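Local coordinates for alpha-catenin-like protein hmp-1 (PDB 5H5M) that belongs to the cadherin-catenin complex of adherens junctions, binds beta-catenin and actin filaments, and is required for cell migration and shape changes during embryonic body enclosure and elongation, at residues R112-D121 with T236-H247. Numbering follows the deposited sequence.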
ATOM      1  N   ARG A 112      -0.008   8.443   5.971  1.00 18.70           N
ATOM      2  CA  ARG A 112      -0.637   7.132   6.087  1.00 18.83           C
ATOM      3  C   ARG A 112      -0.837   6.520   4.707  1.00 24.29           C
ATOM      4  O   ARG A 112      -0.566   5.340   4.497  1.00 26.49           O
ATOM      5  CB  ARG A 112      -1.984   7.219   6.821  1.00 19.87           C
ATOM      6  CG  ARG A 112      -1.896   7.622   8.290  1.00 25.68           C
ATOM      7  CD  ARG A 112      -1.117   6.621   9.139  1.00 34.20           C
ATOM      8  NE  ARG A 112      -1.997   5.683   9.835  1.00 35.59           N
ATOM      9  CZ  ARG A 112      -2.279   4.459   9.402  1.00 49.05           C
ATOM     10  NH1 ARG A 112      -1.743   4.015   8.271  1.00 66.83           N
ATOM     11  NH2 ARG A 112      -3.094   3.678  10.100  1.00 32.07           N
ATOM     12  N   ARG A 113      -1.296   7.339   3.765  1.00 23.10           N
ATOM     13  CA  ARG A 113      -1.611   6.854   2.428  1.00 25.97           C
ATOM     14  C   ARG A 113      -0.351   6.648   1.596  1.00 29.37           C
ATOM     15  O   ARG A 113      -0.369   5.922   0.600  1.00 24.02           O
ATOM     16  CB  ARG A 113      -2.575   7.814   1.727  1.00 22.83           C
ATOM     17  CG  ARG A 113      -3.973   7.782   2.328  1.00 23.76           C
ATOM     18  CD  ARG A 113      -4.970   8.616   1.543  1.00 24.58           C
ATOM     19  NE  ARG A 113      -6.311   8.515   2.119  1.00 30.11           N
ATOM     20  CZ  ARG A 113      -7.410   9.001   1.552  1.00 35.08           C
ATOM     21  NH1 ARG A 113      -7.336   9.626   0.384  1.00 44.13           N
ATOM     22  NH2 ARG A 113      -8.585   8.862   2.152  1.00 32.07           N
ATOM     23  N   ALA A 114       0.744   7.284   2.009  1.00 19.83           N
ATOM     24  CA  ALA A 114       2.037   7.029   1.387  1.00 21.33           C
ATOM     25  C   ALA A 114       2.487   5.614   1.734  1.00 19.15           C
ATOM     26  O   ALA A 114       3.052   4.905   0.900  1.00 24.87           O
ATOM     27  CB  ALA A 114       3.074   8.054   1.839  1.00 17.94           C
ATOM     28  N   ILE A 115       2.230   5.211   2.974  1.00 16.93           N
ATOM     29  CA  ILE A 115       2.532   3.854   3.414  1.00 21.01           C
ATOM     30  C   ILE A 115       1.597   2.858   2.719  1.00 18.12           C
ATOM     31  O   ILE A 115       2.026   1.785   2.289  1.00 19.24           O
ATOM     32  CB  ILE A 115       2.427   3.727   4.958  1.00 21.86           C
ATOM     33  CG1 ILE A 115       3.805   3.902   5.607  1.00 21.07           C
ATOM     34  CG2 ILE A 115       1.854   2.381   5.366  1.00 23.31           C
ATOM     35  CD1 ILE A 115       4.507   5.206   5.272  1.00 19.65           C
ATOM     36  N   VAL A 116       0.328   3.227   2.586  1.00 24.27           N
ATOM     37  CA  VAL A 116      -0.640   2.365   1.912  1.00 28.18           C
ATOM     38  C   VAL A 116      -0.286   2.209   0.430  1.00 23.70           C
ATOM     39  O   VAL A 116      -0.515   1.148  -0.153  1.00 27.02           O
ATOM     40  CB  VAL A 116      -2.075   2.901   2.069  1.00 22.35           C
ATOM     41  CG1 VAL A 116      -3.064   2.029   1.320  1.00 21.34           C
ATOM     42  CG2 VAL A 116      -2.447   2.960   3.540  1.00 19.74           C
ATOM     43  N   ASP A 117       0.293   3.252  -0.166  1.00 20.50           N
ATOM     44  CA  ASP A 117       0.839   3.156  -1.523  1.00 20.65           C
ATOM     45  C   ASP A 117       1.782   1.967  -1.656  1.00 20.36           C
ATOM     46  O   ASP A 117       1.699   1.193  -2.610  1.00 26.40           O
ATOM     47  CB  ASP A 117       1.600   4.425  -1.912  1.00 23.71           C
ATOM     48  CG  ASP A 117       0.700   5.522  -2.425  1.00 26.65           C
ATOM     49  OD1 ASP A 117       1.048   6.700  -2.216  1.00 25.89           O
ATOM     50  OD2 ASP A 117      -0.345   5.218  -3.040  1.00 28.89           O
ATOM     51  N   HIS A 118       2.686   1.848  -0.689  1.00 17.13           N
ATOM     52  CA  HIS A 118       3.675   0.784  -0.675  1.00 18.97           C
ATOM     53  C   HIS A 118       3.029  -0.575  -0.421  1.00 23.01           C
ATOM     54  O   HIS A 118       3.358  -1.556  -1.085  1.00 32.30           O
ATOM     55  CB  HIS A 118       4.747   1.076   0.380  1.00 23.62           C
ATOM     56  CG  HIS A 118       5.628   2.242   0.039  1.00 26.63           C
ATOM     57  ND1 HIS A 118       5.199   3.548   0.134  1.00 26.60           N
ATOM     58  CD2 HIS A 118       6.903   2.293  -0.404  1.00 28.55           C
ATOM     59  CE1 HIS A 118       6.178   4.356  -0.237  1.00 19.54           C
ATOM     60  NE2 HIS A 118       7.223   3.622  -0.568  1.00 21.84           N
ATOM     61  N   ILE A 119       2.104  -0.624   0.533  1.00 22.60           N
ATOM     62  CA  ILE A 119       1.391  -1.857   0.860  1.00 20.38           C
ATOM     63  C   ILE A 119       0.554  -2.335  -0.322  1.00 25.20           C
ATOM     64  O   ILE A 119       0.488  -3.535  -0.609  1.00 21.89           O
ATOM     65  CB  ILE A 119       0.482  -1.670   2.092  1.00 19.34           C
ATOM     66  CG1 ILE A 119       1.330  -1.348   3.327  1.00 20.38           C
ATOM     67  CG2 ILE A 119      -0.363  -2.913   2.341  1.00 18.85           C
ATOM     68  CD1 ILE A 119       0.531  -1.190   4.598  1.00 22.06           C
ATOM     69  N   SER A 120      -0.070  -1.385  -1.014  1.00 22.20           N
ATOM     70  CA  SER A 120      -0.880  -1.694  -2.187  1.00 18.12           C
ATOM     71  C   SER A 120      -0.040  -2.370  -3.270  1.00 18.61           C
ATOM     72  O   SER A 120      -0.446  -3.390  -3.825  1.00 19.63           O
ATOM     73  CB  SER A 120      -1.537  -0.421  -2.735  1.00 19.21           C
ATOM     74  OG  SER A 120      -2.329  -0.691  -3.881  1.00 21.48           O
ATOM     75  N   ASP A 121       1.133  -1.809  -3.556  1.00 26.05           N
ATOM     76  CA  ASP A 121       2.028  -2.363  -4.573  1.00 27.44           C
ATOM     77  C   ASP A 121       2.649  -3.696  -4.155  1.00 26.99           C
ATOM     78  O   ASP A 121       2.635  -4.663  -4.915  1.00 33.17           O
ATOM     79  CB  ASP A 121       3.154  -1.374  -4.903  1.00 19.52           C
ATOM     80  CG  ASP A 121       2.653  -0.120  -5.601  1.00 24.79           C
ATOM     81  OD1 ASP A 121       1.552  -0.157  -6.187  1.00 28.86           O
ATOM     82  OD2 ASP A 121       3.369   0.906  -5.568  1.00 27.71           O
ATOM     83  N   THR A 236      -5.968   1.616   8.096  1.00 26.27           N
ATOM     84  CA  THR A 236      -7.378   1.971   8.081  1.00 24.61           C
ATOM     85  C   THR A 236      -7.980   1.559   6.746  1.00 24.38           C
ATOM     86  O   THR A 236      -7.403   1.813   5.687  1.00 34.99           O
ATOM     87  CB  THR A 236      -7.602   3.475   8.311  1.00 31.75           C
ATOM     88  OG1 THR A 236      -7.140   4.206   7.173  1.00 51.06           O
ATOM     89  CG2 THR A 236      -6.852   3.946   9.551  1.00 25.96           C
ATOM     90  N   LEU A 237      -9.139   0.915   6.805  1.00 21.06           N
ATOM     91  CA  LEU A 237      -9.798   0.371   5.624  1.00 20.86           C
ATOM     92  C   LEU A 237     -10.052   1.419   4.539  1.00 23.62           C
ATOM     93  O   LEU A 237      -9.874   1.141   3.353  1.00 23.42           O
ATOM     94  CB  LEU A 237     -11.118  -0.291   6.022  1.00 28.65           C
ATOM     95  CG  LEU A 237     -11.994  -0.849   4.898  1.00 33.52           C
ATOM     96  CD1 LEU A 237     -11.226  -1.864   4.075  1.00 26.97           C
ATOM     97  CD2 LEU A 237     -13.257  -1.472   5.476  1.00 27.96           C
ATOM     98  N   ASP A 238     -10.457   2.619   4.939  1.00 22.30           N
ATOM     99  CA  ASP A 238     -10.772   3.648   3.955  1.00 22.08           C
ATOM    100  C   ASP A 238      -9.545   4.072   3.154  1.00 26.00           C
ATOM    101  O   ASP A 238      -9.631   4.256   1.938  1.00 27.70           O
ATOM    102  CB  ASP A 238     -11.395   4.871   4.613  1.00 23.78           C
ATOM    103  CG  ASP A 238     -11.863   5.889   3.592  1.00 34.72           C
ATOM    104  OD1 ASP A 238     -11.156   6.899   3.390  1.00 34.56           O
ATOM    105  OD2 ASP A 238     -12.924   5.659   2.970  1.00 38.55           O
ATOM    106  N   ASP A 239      -8.415   4.237   3.836  1.00 27.30           N
ATOM    107  CA  ASP A 239      -7.153   4.520   3.159  1.00 26.70           C
ATOM    108  C   ASP A 239      -6.835   3.439   2.130  1.00 28.42           C
ATOM    109  O   ASP A 239      -6.473   3.738   0.987  1.00 22.80           O
ATOM    110  CB  ASP A 239      -6.003   4.630   4.160  1.00 24.49           C
ATOM    111  CG  ASP A 239      -6.073   5.890   4.994  1.00 25.20           C
ATOM    112  OD1 ASP A 239      -6.725   6.859   4.555  1.00 27.55           O
ATOM    113  OD2 ASP A 239      -5.467   5.911   6.084  1.00 26.04           O
ATOM    114  N   PHE A 240      -6.986   2.182   2.535  1.00 21.59           N
ATOM    115  CA  PHE A 240      -6.639   1.087   1.643  1.00 25.01           C
ATOM    116  C   PHE A 240      -7.534   1.067   0.410  1.00 19.88           C
ATOM    117  O   PHE A 240      -7.054   0.855  -0.697  1.00 21.17           O
ATOM    118  CB  PHE A 240      -6.717  -0.261   2.359  1.00 20.11           C
ATOM    119  CG  PHE A 240      -6.244  -1.404   1.510  1.00 24.30           C
ATOM    120  CD1 PHE A 240      -4.889  -1.641   1.345  1.00 24.79           C
ATOM    121  CD2 PHE A 240      -7.149  -2.224   0.854  1.00 20.50           C
ATOM    122  CE1 PHE A 240      -4.444  -2.683   0.554  1.00 20.92           C
ATOM    123  CE2 PHE A 240      -6.711  -3.269   0.064  1.00 17.99           C
ATOM    124  CZ  PHE A 240      -5.356  -3.496  -0.089  1.00 15.75           C
ATOM    125  N   LEU A 241      -8.827   1.302   0.602  1.00 19.01           N
ATOM    126  CA  LEU A 241      -9.770   1.283  -0.507  1.00 18.86           C
ATOM    127  C   LEU A 241      -9.598   2.499  -1.412  1.00 20.16           C
ATOM    128  O   LEU A 241      -9.757   2.398  -2.629  1.00 22.93           O
ATOM    129  CB  LEU A 241     -11.205   1.213   0.015  1.00 24.39           C
ATOM    130  CG  LEU A 241     -11.566  -0.053   0.796  1.00 26.44           C
ATOM    131  CD1 LEU A 241     -13.048  -0.076   1.101  1.00 23.11           C
ATOM    132  CD2 LEU A 241     -11.154  -1.309   0.038  1.00 27.44           C
ATOM    133  N   ALA A 242      -9.270   3.645  -0.820  1.00 19.47           N
ATOM    134  CA  ALA A 242      -9.088   4.876  -1.587  1.00 20.97           C
ATOM    135  C   ALA A 242      -7.839   4.792  -2.461  1.00 23.89           C
ATOM    136  O   ALA A 242      -7.849   5.210  -3.619  1.00 23.05           O
ATOM    137  CB  ALA A 242      -9.009   6.082  -0.656  1.00 21.46           C
ATOM    138  N   VAL A 243      -6.765   4.249  -1.897  1.00 24.62           N
ATOM    139  CA  VAL A 243      -5.522   4.058  -2.634  1.00 23.53           C
ATOM    140  C   VAL A 243      -5.672   2.942  -3.672  1.00 22.10           C
ATOM    141  O   VAL A 243      -5.208   3.077  -4.805  1.00 26.19           O
ATOM    142  CB  VAL A 243      -4.348   3.739  -1.681  1.00 25.86           C
ATOM    143  CG1 VAL A 243      -3.136   3.252  -2.455  1.00 28.00           C
ATOM    144  CG2 VAL A 243      -3.994   4.963  -0.846  1.00 24.31           C
ATOM    145  N   SER A 244      -6.331   1.852  -3.287  1.00 19.03           N
ATOM    146  CA  SER A 244      -6.587   0.747  -4.211  1.00 21.74           C
ATOM    147  C   SER A 244      -7.331   1.230  -5.450  1.00 25.06           C
ATOM    148  O   SER A 244      -6.967   0.892  -6.576  1.00 25.11           O
ATOM    149  CB  SER A 244      -7.389  -0.366  -3.532  1.00 16.03           C
ATOM    150  OG  SER A 244      -6.598  -1.069  -2.591  1.00 22.55           O
ATOM    151  N   GLU A 245      -8.367   2.033  -5.231  1.00 21.62           N
ATOM    152  CA  GLU A 245      -9.153   2.579  -6.329  1.00 23.28           C
ATOM    153  C   GLU A 245      -8.303   3.487  -7.217  1.00 21.95           C
ATOM    154  O   GLU A 245      -8.378   3.417  -8.440  1.00 25.14           O
ATOM    155  CB  GLU A 245     -10.360   3.344  -5.786  1.00 23.84           C
ATOM    156  CG  GLU A 245     -11.259   3.940  -6.846  1.00 26.66           C
ATOM    157  CD  GLU A 245     -12.401   4.741  -6.249  1.00 35.08           C
ATOM    158  OE1 GLU A 245     -12.948   4.316  -5.207  1.00 40.01           O
ATOM    159  OE2 GLU A 245     -12.748   5.797  -6.819  1.00 38.86           O
ATOM    160  N   ALA A 246      -7.486   4.328  -6.592  1.00 22.00           N
ATOM    161  CA  ALA A 246      -6.620   5.237  -7.330  1.00 23.33           C
ATOM    162  C   ALA A 246      -5.548   4.473  -8.105  1.00 23.33           C
ATOM    163  O   ALA A 246      -5.171   4.863  -9.207  1.00 24.74           O
ATOM    164  CB  ALA A 246      -5.975   6.244  -6.382  1.00 23.71           C
ATOM    165  N   HIS A 247      -5.060   3.383  -7.523  1.00 22.41           N
ATOM    166  CA  HIS A 247      -4.007   2.598  -8.153  1.00 20.14           C
ATOM    167  C   HIS A 247      -4.539   1.796  -9.342  1.00 19.25           C
ATOM    168  O   HIS A 247      -3.832   1.596 -10.328  1.00 18.41           O
ATOM    169  CB  HIS A 247      -3.349   1.670  -7.131  1.00 22.63           C
ATOM    170  CG  HIS A 247      -2.361   2.358  -6.238  1.00 30.26           C
ATOM    171  ND1 HIS A 247      -1.533   1.676  -5.377  1.00 21.88           N
ATOM    172  CD2 HIS A 247      -2.069   3.674  -6.085  1.00 23.08           C
ATOM    173  CE1 HIS A 247      -0.767   2.541  -4.728  1.00 21.36           C
ATOM    174  NE2 HIS A 247      -1.077   3.757  -5.138  1.00 22.00           N
TER
HETATM  175  O   HOH W   1      -4.617  -2.421  -3.945  1.00 25.14           O
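Arg113 reaches across to Asp239 and Asp238 in a salt-bridge network. Its chain runs extended from CG to NE (chi2 -174°), which carries the guanidinium over the neighbouring helix; Arg113 NE lies 3.0 Å from Asp239 OD1 in a nearly straight bond (170°) that stays in the guanidinium plane but meets the carboxylate from above its own. Arg113 NH2 makes a longer bridge to Asp238 OD1, 3.5 Å away, while Ala242 CB lies over one guanidinium face, toward its rim. A leucine here would probably leave Asp239 OD1 and Asp238 OD1 without their cationic partner across the interface.

Beneath this network, Val116 CG1 packs 3.7 Å from Val243 CB and also touches Phe240 CA and, more loosely, ring atom CD1. Val243 is a knob in the hole formed by Arg113, Val116, Asp117 and Ser120. This packing joins helices 92-122 and 237-260, whose segments 112-121 and 237-247 cross at -61°, near the centre of the all-helical M domain, a vinculin-family fragment built of helical bundles.

At the other end, the His247 ring is gripped through both nitrogens. His247 NE2 donates to Asp117 OD2 at 2.7 Å, a bent bond on the anti side of the carboxylate, whose other oxygen pairs with Arg58. His247 ND1 lies 2.9 Å from Ser120 OG in a second hydrogen bond, fixing the ring's rotation; from its own helix, Val243 CG1 sits over one ring face, displaced toward the rim. A water links Ser120 OG to Ser244 OG.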